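Local coordinates for protein CsuE (Acinetobacter baumannii, PDB 6FJY), which forms the tip adhesion subunit of archaic chaperone-usher Csu pili, through which the bacterium probably attaches to surfaces and builds biofilms, at residues 49-54 against 130-135; 148-153 against 163-168. All coordinates share one frame; numbering follows the deposited sequence.

Contact 1: 49-54 against 130-135; sequences KYRVEQ and KWFYSV
Lys-130 gives up more surface here than any other residue of 49-54 or 130-135, with Arg-51 lying beside it. Its CG stands anti to the backbone N (chi1 -169°), so the chain leaves alongside that of Arg-51, pointing the same way. CD lies over one face of the guanidinium, 3.8 Å from Arg-51 CZ, nearer its edge than its middle. Bends at chi3 and chi4 then turn the ammonium aside, keeping the two positive groups from direct contact: Lys-130 NZ forms a salt bridge with Asp-168 and a long one, 3.8 Å, with Glu-53 OE2. Phe-132 continues this row. Its CZ meets Arg-51 NH2 at 3.6 Å, the guanidinium and ring planes being 37° apart, while the extended chain of Lys-49 crosses obliquely and places CE over one ring face. Lys-49 NZ stands farther above that ring, at most weakly attracted to it, and has a cation-pi partner in Trp-163.

Beneath these side chains is an antiparallel strand pair of the Ig-like beta sandwich. Lys-49 and Phe-132 exchange both backbone bonds, with Phe-132 N to Lys-49 O at 2.9 Å nearly along the C=O axis. Arg-51 and Lys-130 form the next hydrogen-bonded pair, although Arg-51 N to Lys-130 O, 2.7 Å, is bent to 137° at the hydrogen. Between them the non-hydrogen-bonded pair Tyr-50 and Trp-131 faces the buried side, where Tyr-50 CB rests 3.7 Å from Trp-131 CE3, Phe-106 also meets Tyr-50, and Val-4 and Leu-33 touch Trp-131. Past Arg-51 the regular pairing breaks at a classic beta bulge, Glu-53 and Gln-54 both facing Lys-128.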
ATOM      1  N   LYS D  49      27.722 -12.507 -21.739  1.00 75.48           N
ATOM      2  CA  LYS D  49      26.800 -11.886 -22.671  1.00 73.72           C
ATOM      3  C   LYS D  49      25.456 -12.592 -22.535  1.00 81.69           C
ATOM      4  O   LYS D  49      25.389 -13.760 -22.136  1.00 69.14           O
ATOM      5  CB  LYS D  49      27.316 -11.944 -24.123  1.00 81.28           C
ATOM      6  CG  LYS D  49      26.918 -13.174 -24.926  1.00 91.53           C
ATOM      7  CD  LYS D  49      27.475 -13.109 -26.371  1.00 89.35           C
ATOM      8  CE  LYS D  49      26.989 -14.284 -27.218  1.00 82.62           C
ATOM      9  NZ  LYS D  49      27.643 -14.385 -28.560  1.00 86.11           N
ATOM     10  N   TYR D  50      24.377 -11.864 -22.819  1.00 84.33           N
ATOM     11  CA  TYR D  50      23.036 -12.413 -22.694  1.00 83.10           C
ATOM     12  C   TYR D  50      22.250 -12.168 -23.974  1.00 81.42           C
ATOM     13  O   TYR D  50      22.631 -11.360 -24.824  1.00 66.70           O
ATOM     14  CB  TYR D  50      22.270 -11.836 -21.482  1.00 91.97           C
ATOM     15  CG  TYR D  50      21.946 -10.348 -21.537  1.00 94.55           C
ATOM     16  CD1 TYR D  50      20.766  -9.886 -22.114  1.00 85.87           C
ATOM     17  CD2 TYR D  50      22.807  -9.411 -20.982  1.00 86.86           C
ATOM     18  CE1 TYR D  50      20.468  -8.525 -22.156  1.00 87.22           C
ATOM     19  CE2 TYR D  50      22.512  -8.061 -21.018  1.00 88.33           C
ATOM     20  CZ  TYR D  50      21.348  -7.624 -21.604  1.00 84.78           C
ATOM     21  OH  TYR D  50      21.079  -6.280 -21.630  1.00 87.13           O
ATOM     22  N   ARG D  51      21.149 -12.907 -24.100  1.00 78.08           N
ATOM     23  CA  ARG D  51      20.258 -12.804 -25.244  1.00 78.33           C
ATOM     24  C   ARG D  51      18.834 -12.831 -24.721  1.00 82.66           C
ATOM     25  O   ARG D  51      18.432 -13.801 -24.069  1.00 76.00           O
ATOM     26  CB  ARG D  51      20.491 -13.947 -26.241  1.00 78.17           C
ATOM     27  CG  ARG D  51      19.598 -13.888 -27.474  1.00 86.21           C
ATOM     28  CD  ARG D  51      19.529 -15.248 -28.178  1.00 97.86           C
ATOM     29  NE  ARG D  51      20.856 -15.763 -28.509  1.00106.82           N
ATOM     30  CZ  ARG D  51      21.098 -16.961 -29.036  1.00105.70           C
ATOM     31  NH1 ARG D  51      20.104 -17.799 -29.315  1.00 99.59           N
ATOM     32  NH2 ARG D  51      22.347 -17.322 -29.288  1.00114.25           N
ATOM     33  N   VAL D  52      18.075 -11.775 -24.995  1.00 78.68           N
ATOM     34  CA  VAL D  52      16.671 -11.759 -24.606  1.00 81.78           C
ATOM     35  C   VAL D  52      15.879 -12.599 -25.599  1.00 94.98           C
ATOM     36  O   VAL D  52      15.839 -12.295 -26.795  1.00101.85           O
ATOM     37  CB  VAL D  52      16.133 -10.328 -24.536  1.00 78.44           C
ATOM     38  CG1 VAL D  52      14.727 -10.334 -23.965  1.00 75.76           C
ATOM     39  CG2 VAL D  52      17.052  -9.485 -23.700  1.00 74.39           C
ATOM     40  N   GLU D  53      15.262 -13.672 -25.113  1.00 96.08           N
ATOM     41  CA  GLU D  53      14.404 -14.504 -25.964  1.00100.41           C
ATOM     42  C   GLU D  53      12.992 -13.923 -25.960  1.00 98.20           C
ATOM     43  O   GLU D  53      12.536 -13.372 -26.963  1.00 95.38           O
ATOM     44  CB  GLU D  53      14.417 -15.965 -25.500  1.00 98.63           C
ATOM     45  CG  GLU D  53      15.605 -16.789 -25.975  1.00103.36           C
ATOM     46  CD  GLU D  53      15.393 -18.286 -25.753  1.00108.38           C
ATOM     47  OE1 GLU D  53      14.513 -18.645 -24.945  1.00109.27           O
ATOM     48  OE2 GLU D  53      16.092 -19.105 -26.386  1.00 95.86           O
ATOM     49  N   GLN D  54      12.299 -14.035 -24.826  1.00 90.10           N
ATOM     50  CA  GLN D  54      10.961 -13.488 -24.666  1.00 84.86           C
ATOM     51  C   GLN D  54      11.003 -12.290 -23.732  1.00 88.06           C
ATOM     52  O   GLN D  54      11.673 -12.316 -22.693  1.00 88.72           O
ATOM     53  CB  GLN D  54       9.985 -14.534 -24.124  1.00 87.54           C
ATOM     54  CG  GLN D  54       9.581 -15.580 -25.143  1.00113.94           C
ATOM     55  CD  GLN D  54       8.338 -16.350 -24.738  1.00117.16           C
ATOM     56  OE1 GLN D  54       8.133 -16.645 -23.560  1.00110.02           O
ATOM     57  NE2 GLN D  54       7.496 -16.666 -25.716  1.00116.27           N
ATOM     58  N   LYS D 130      18.853 -16.064 -22.557  1.00 78.40           N
ATOM     59  CA  LYS D 130      19.934 -17.009 -22.760  1.00 76.48           C
ATOM     60  C   LYS D 130      21.222 -16.345 -22.301  1.00 75.27           C
ATOM     61  O   LYS D 130      21.575 -15.264 -22.790  1.00 64.12           O
ATOM     62  CB  LYS D 130      20.029 -17.444 -24.223  1.00 77.82           C
ATOM     63  CG  LYS D 130      20.960 -18.634 -24.456  1.00 76.20           C
ATOM     64  CD  LYS D 130      20.836 -19.161 -25.892  1.00 85.23           C
ATOM     65  CE  LYS D 130      19.445 -19.706 -26.191  1.00 82.66           C
ATOM     66  NZ  LYS D 130      19.260 -21.098 -25.673  1.00 93.72           N
ATOM     67  N   TRP D 131      21.907 -16.989 -21.361  1.00 80.11           N
ATOM     68  CA  TRP D 131      23.137 -16.489 -20.771  1.00 69.04           C
ATOM     69  C   TRP D 131      24.321 -17.323 -21.239  1.00 80.35           C
ATOM     70  O   TRP D 131      24.235 -18.551 -21.331  1.00 63.55           O
ATOM     71  CB  TRP D 131      23.066 -16.530 -19.245  1.00 73.17           C
ATOM     72  CG  TRP D 131      21.822 -15.931 -18.684  1.00 62.86           C
ATOM     73  CD1 TRP D 131      20.631 -16.553 -18.489  1.00 61.56           C
ATOM     74  CD2 TRP D 131      21.653 -14.584 -18.238  1.00 72.88           C
ATOM     75  NE1 TRP D 131      19.722 -15.680 -17.951  1.00 67.01           N
ATOM     76  CE2 TRP D 131      20.327 -14.461 -17.781  1.00 76.44           C
ATOM     77  CE3 TRP D 131      22.498 -13.472 -18.169  1.00 71.36           C
ATOM     78  CZ2 TRP D 131      19.823 -13.265 -17.271  1.00 75.78           C
ATOM     79  CZ3 TRP D 131      21.994 -12.287 -17.659  1.00 62.35           C
ATOM     80  CH2 TRP D 131      20.672 -12.193 -17.222  1.00 67.42           C
ATOM     81  N   PHE D 132      25.423 -16.638 -21.526  1.00 88.93           N
ATOM     82  CA  PHE D 132      26.705 -17.255 -21.848  1.00 72.41           C
ATOM     83  C   PHE D 132      27.713 -16.636 -20.888  1.00 78.63           C
ATOM     84  O   PHE D 132      28.027 -15.446 -21.000  1.00 69.40           O
ATOM     85  CB  PHE D 132      27.098 -17.001 -23.307  1.00 80.35           C
ATOM     86  CG  PHE D 132      26.024 -17.353 -24.315  1.00 84.05           C
ATOM     87  CD1 PHE D 132      24.942 -16.510 -24.531  1.00 81.71           C
ATOM     88  CD2 PHE D 132      26.121 -18.513 -25.070  1.00 85.61           C
ATOM     89  CE1 PHE D 132      23.959 -16.829 -25.469  1.00 75.17           C
ATOM     90  CE2 PHE D 132      25.151 -18.840 -26.015  1.00 95.76           C
ATOM     91  CZ  PHE D 132      24.069 -17.997 -26.216  1.00 91.13           C
ATOM     92  N   TYR D 133      28.204 -17.421 -19.928  1.00 85.01           N
ATOM     93  CA  TYR D 133      29.031 -16.863 -18.866  1.00 80.13           C
ATOM     94  C   TYR D 133      30.230 -17.754 -18.573  1.00 78.39           C
ATOM     95  O   TYR D 133      30.198 -18.970 -18.781  1.00 69.76           O
ATOM     96  CB  TYR D 133      28.228 -16.649 -17.570  1.00 72.40           C
ATOM     97  CG  TYR D 133      27.563 -17.894 -17.032  1.00 78.30           C
ATOM     98  CD1 TYR D 133      28.228 -18.732 -16.138  1.00 77.14           C
ATOM     99  CD2 TYR D 133      26.270 -18.229 -17.407  1.00 78.55           C
ATOM    100  CE1 TYR D 133      27.624 -19.867 -15.643  1.00 69.52           C
ATOM    101  CE2 TYR D 133      25.655 -19.370 -16.915  1.00 80.18           C
ATOM    102  CZ  TYR D 133      26.336 -20.187 -16.040  1.00 69.41           C
ATOM    103  OH  TYR D 133      25.721 -21.320 -15.558  1.00 71.95           O
ATOM    104  N   SER D 134      31.296 -17.116 -18.083  1.00 69.72           N
ATOM    105  CA  SER D 134      32.450 -17.803 -17.499  1.00 62.46           C
ATOM    106  C   SER D 134      32.972 -16.916 -16.375  1.00 75.55           C
ATOM    107  O   SER D 134      33.696 -15.945 -16.624  1.00 56.94           O
ATOM    108  CB  SER D 134      33.534 -18.081 -18.525  1.00 72.66           C
ATOM    109  OG  SER D 134      34.623 -18.736 -17.906  1.00 70.97           O
ATOM    110  N   VAL D 135      32.613 -17.262 -15.149  1.00 79.74           N
ATOM    111  CA  VAL D 135      32.847 -16.429 -13.973  1.00 83.27           C
ATOM    112  C   VAL D 135      33.958 -17.061 -13.146  1.00 78.80           C
ATOM    113  O   VAL D 135      33.887 -18.260 -12.852  1.00 54.28           O
ATOM    114  CB  VAL D 135      31.573 -16.268 -13.126  1.00 76.49           C
ATOM    115  CG1 VAL D 135      31.813 -15.265 -12.007  1.00 62.52           C
ATOM    116  CG2 VAL D 135      30.407 -15.852 -14.014  1.00 75.71           C
TER

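Contact 2: 148-153 against 163-168; sequences ESPGFR and WGSGAD
A type II beta turn, Ser-149 to Phe-152, lies against the glycine-rich approach to strand 167-184. Pro-150 and Gly-151 are its corner residues, and the turn's own bond, Phe-152 N to Ser-149 O, is weak. The carbonyl of Pro-150 projects from the turn and accepts Ser-165 N at 3.1 Å, nearly along the C=O axis; Gly-164 CA approaches the same oxygen at 3.4 Å. The backbones come remarkably close, with CA of Gly-151 and CA of Gly-164 4.0 Å apart, a proximity allowed by the lack of side chains on both. Gly-151 (phi 87°) occupies the third position of the turn, where type II geometry favours glycine, and Gly-164 and Gly-166 also have positive phi.

The pyrrolidine ring of Pro-150 leans on this second loop, its CG 3.3 Å from Gly-166 O and also close to Ser-165 OG. At the other end, Phe-152 has CG anti to the backbone N (chi1 -152°), which carries the ring alongside Trp-163. Phe-152 CE2 touches Trp-163 CE3 at 3.6 Å in an oblique pairing with planes 86° apart, while Phe-152 CD2 lies 3.5 Å from Trp-163 O. Ser-149 directs its OG to Tyr-133 N, tying the turn to strand 119-136.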
ATOM      1  N   GLU D 148      30.767 -21.764 -15.409  1.00 82.45           N
ATOM      2  CA  GLU D 148      30.592 -21.620 -16.842  1.00 76.37           C
ATOM      3  C   GLU D 148      29.270 -22.220 -17.290  1.00 81.35           C
ATOM      4  O   GLU D 148      28.768 -23.188 -16.713  1.00 79.77           O
ATOM      5  CB  GLU D 148      31.747 -22.275 -17.614  1.00 76.15           C
ATOM      6  CG  GLU D 148      33.028 -21.468 -17.566  1.00 74.24           C
ATOM      7  CD  GLU D 148      34.264 -22.300 -17.817  1.00 72.79           C
ATOM      8  OE1 GLU D 148      34.220 -23.530 -17.592  1.00 64.80           O
ATOM      9  OE2 GLU D 148      35.292 -21.715 -18.216  1.00 74.15           O
ATOM     10  N   SER D 149      28.703 -21.596 -18.313  1.00 86.26           N
ATOM     11  CA  SER D 149      27.599 -22.132 -19.075  1.00 80.33           C
ATOM     12  C   SER D 149      28.139 -23.183 -20.038  1.00 80.90           C
ATOM     13  O   SER D 149      29.340 -23.215 -20.316  1.00 76.15           O
ATOM     14  CB  SER D 149      26.894 -21.004 -19.828  1.00 75.13           C
ATOM     15  OG  SER D 149      27.789 -20.337 -20.697  1.00 82.87           O
ATOM     16  N   PRO D 150      27.275 -24.055 -20.564  1.00 90.65           N
ATOM     17  CA  PRO D 150      27.771 -25.258 -21.252  1.00 87.53           C
ATOM     18  C   PRO D 150      28.491 -24.937 -22.556  1.00 93.74           C
ATOM     19  O   PRO D 150      27.993 -24.180 -23.393  1.00 90.74           O
ATOM     20  CB  PRO D 150      26.497 -26.068 -21.503  1.00 76.46           C
ATOM     21  CG  PRO D 150      25.408 -25.063 -21.509  1.00 77.20           C
ATOM     22  CD  PRO D 150      25.801 -24.030 -20.502  1.00 78.62           C
ATOM     23  N   GLY D 151      29.667 -25.539 -22.725  1.00 94.65           N
ATOM     24  CA  GLY D 151      30.456 -25.371 -23.925  1.00 94.55           C
ATOM     25  C   GLY D 151      31.397 -24.189 -23.928  1.00102.36           C
ATOM     26  O   GLY D 151      31.991 -23.899 -24.972  1.00 99.65           O
ATOM     27  N   PHE D 152      31.559 -23.501 -22.798  1.00100.58           N
ATOM     28  CA  PHE D 152      32.386 -22.305 -22.757  1.00 97.27           C
ATOM     29  C   PHE D 152      33.866 -22.664 -22.796  1.00101.41           C
ATOM     30  O   PHE D 152      34.313 -23.596 -22.122  1.00100.83           O
ATOM     31  CB  PHE D 152      32.088 -21.477 -21.505  1.00 95.83           C
ATOM     32  CG  PHE D 152      32.339 -20.003 -21.689  1.00 82.67           C
ATOM     33  CD1 PHE D 152      33.628 -19.502 -21.712  1.00 66.51           C
ATOM     34  CD2 PHE D 152      31.284 -19.128 -21.877  1.00 73.00           C
ATOM     35  CE1 PHE D 152      33.863 -18.159 -21.910  1.00 76.31           C
ATOM     36  CE2 PHE D 152      31.511 -17.787 -22.073  1.00 73.59           C
ATOM     37  CZ  PHE D 152      32.806 -17.300 -22.087  1.00 77.01           C
ATOM     38  N   ARG D 153      34.628 -21.898 -23.577  1.00110.17           N
ATOM     39  CA  ARG D 153      36.063 -22.120 -23.742  1.00110.51           C
ATOM     40  C   ARG D 153      36.779 -20.778 -23.638  1.00111.06           C
ATOM     41  O   ARG D 153      36.638 -19.928 -24.521  1.00114.36           O
ATOM     42  CB  ARG D 153      36.366 -22.802 -25.080  1.00108.53           C
ATOM     43  N   TRP D 163      31.544 -19.052 -26.739  1.00 99.80           N
ATOM     44  CA  TRP D 163      30.470 -18.768 -25.795  1.00100.28           C
ATOM     45  C   TRP D 163      29.696 -20.025 -25.420  1.00 93.67           C
ATOM     46  O   TRP D 163      29.063 -20.059 -24.359  1.00 83.94           O
ATOM     47  CB  TRP D 163      29.502 -17.734 -26.376  1.00103.91           C
ATOM     48  CG  TRP D 163      30.084 -16.371 -26.615  1.00 93.98           C
ATOM     49  CD1 TRP D 163      30.489 -15.850 -27.811  1.00 86.57           C
ATOM     50  CD2 TRP D 163      30.295 -15.344 -25.638  1.00 91.57           C
ATOM     51  NE1 TRP D 163      30.950 -14.566 -27.637  1.00 87.43           N
ATOM     52  CE2 TRP D 163      30.842 -14.233 -26.311  1.00 90.27           C
ATOM     53  CE3 TRP D 163      30.082 -15.260 -24.258  1.00 86.34           C
ATOM     54  CZ2 TRP D 163      31.178 -13.050 -25.648  1.00 77.00           C
ATOM     55  CZ3 TRP D 163      30.419 -14.085 -23.604  1.00 70.81           C
ATOM     56  CH2 TRP D 163      30.961 -12.999 -24.299  1.00 80.66           C
ATOM     57  N   GLY D 164      29.724 -21.052 -26.269  1.00 96.40           N
ATOM     58  CA  GLY D 164      28.962 -22.255 -26.015  1.00 82.42           C
ATOM     59  C   GLY D 164      27.516 -22.122 -26.459  1.00 80.26           C
ATOM     60  O   GLY D 164      27.139 -21.230 -27.225  1.00 79.33           O
ATOM     61  N   SER D 165      26.689 -23.031 -25.946  1.00 91.55           N
ATOM     62  CA  SER D 165      25.277 -23.072 -26.304  1.00 94.07           C
ATOM     63  C   SER D 165      24.398 -22.224 -25.393  1.00 83.96           C
ATOM     64  O   SER D 165      23.259 -21.920 -25.765  1.00 83.58           O
ATOM     65  CB  SER D 165      24.774 -24.521 -26.289  1.00 84.45           C
ATOM     66  OG  SER D 165      25.016 -25.123 -25.025  1.00 93.43           O
ATOM     67  N   GLY D 166      24.880 -21.861 -24.208  1.00 96.45           N
ATOM     68  CA  GLY D 166      24.140 -20.977 -23.328  1.00 92.52           C
ATOM     69  C   GLY D 166      23.234 -21.700 -22.350  1.00 86.72           C
ATOM     70  O   GLY D 166      23.072 -22.924 -22.365  1.00 83.31           O
ATOM     71  N   ALA D 167      22.641 -20.903 -21.458  1.00 91.58           N
ATOM     72  CA  ALA D 167      21.714 -21.394 -20.447  1.00 88.02           C
ATOM     73  C   ALA D 167      20.562 -20.412 -20.304  1.00 82.01           C
ATOM     74  O   ALA D 167      20.775 -19.199 -20.223  1.00 79.18           O
ATOM     75  CB  ALA D 167      22.404 -21.589 -19.094  1.00 87.67           C
ATOM     76  N   ASP D 168      19.346 -20.944 -20.245  1.00 73.41           N
ATOM     77  CA  ASP D 168      18.130 -20.154 -20.357  1.00 75.90           C
ATOM     78  C   ASP D 168      17.477 -19.982 -18.993  1.00 70.36           C
ATOM     79  O   ASP D 168      17.142 -20.968 -18.332  1.00 66.08           O
ATOM     80  CB  ASP D 168      17.160 -20.812 -21.334  1.00 78.73           C
ATOM     81  CG  ASP D 168      17.751 -20.957 -22.707  1.00 88.77           C
ATOM     82  OD1 ASP D 168      18.583 -20.100 -23.072  1.00 90.27           O
ATOM     83  OD2 ASP D 168      17.393 -21.918 -23.421  1.00 94.17           O
TER

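Strand 119-136 joins the two arrangements: it pairs antiparallel with 47-54 in contact 1, and with both 146-148 and 167-184, the strands that flank contact 2. The centres of the contacts lie about 9 Å apart, on the same side of the centre of this elongated chain. Both segments of contact 1 precede both segments of contact 2 along the chain. Their backbones meet where Trp-131 N probably donates to Ala-167 O at 2.7 Å. The ring of Phe-152 also packs on strand 119-136, its CD2 3.3 Å from Tyr-133 O. The connection after strand 146-148 is thus folded against the same strands of the sandwich that contact 1 pairs, before the chain enters the long strand 167-184.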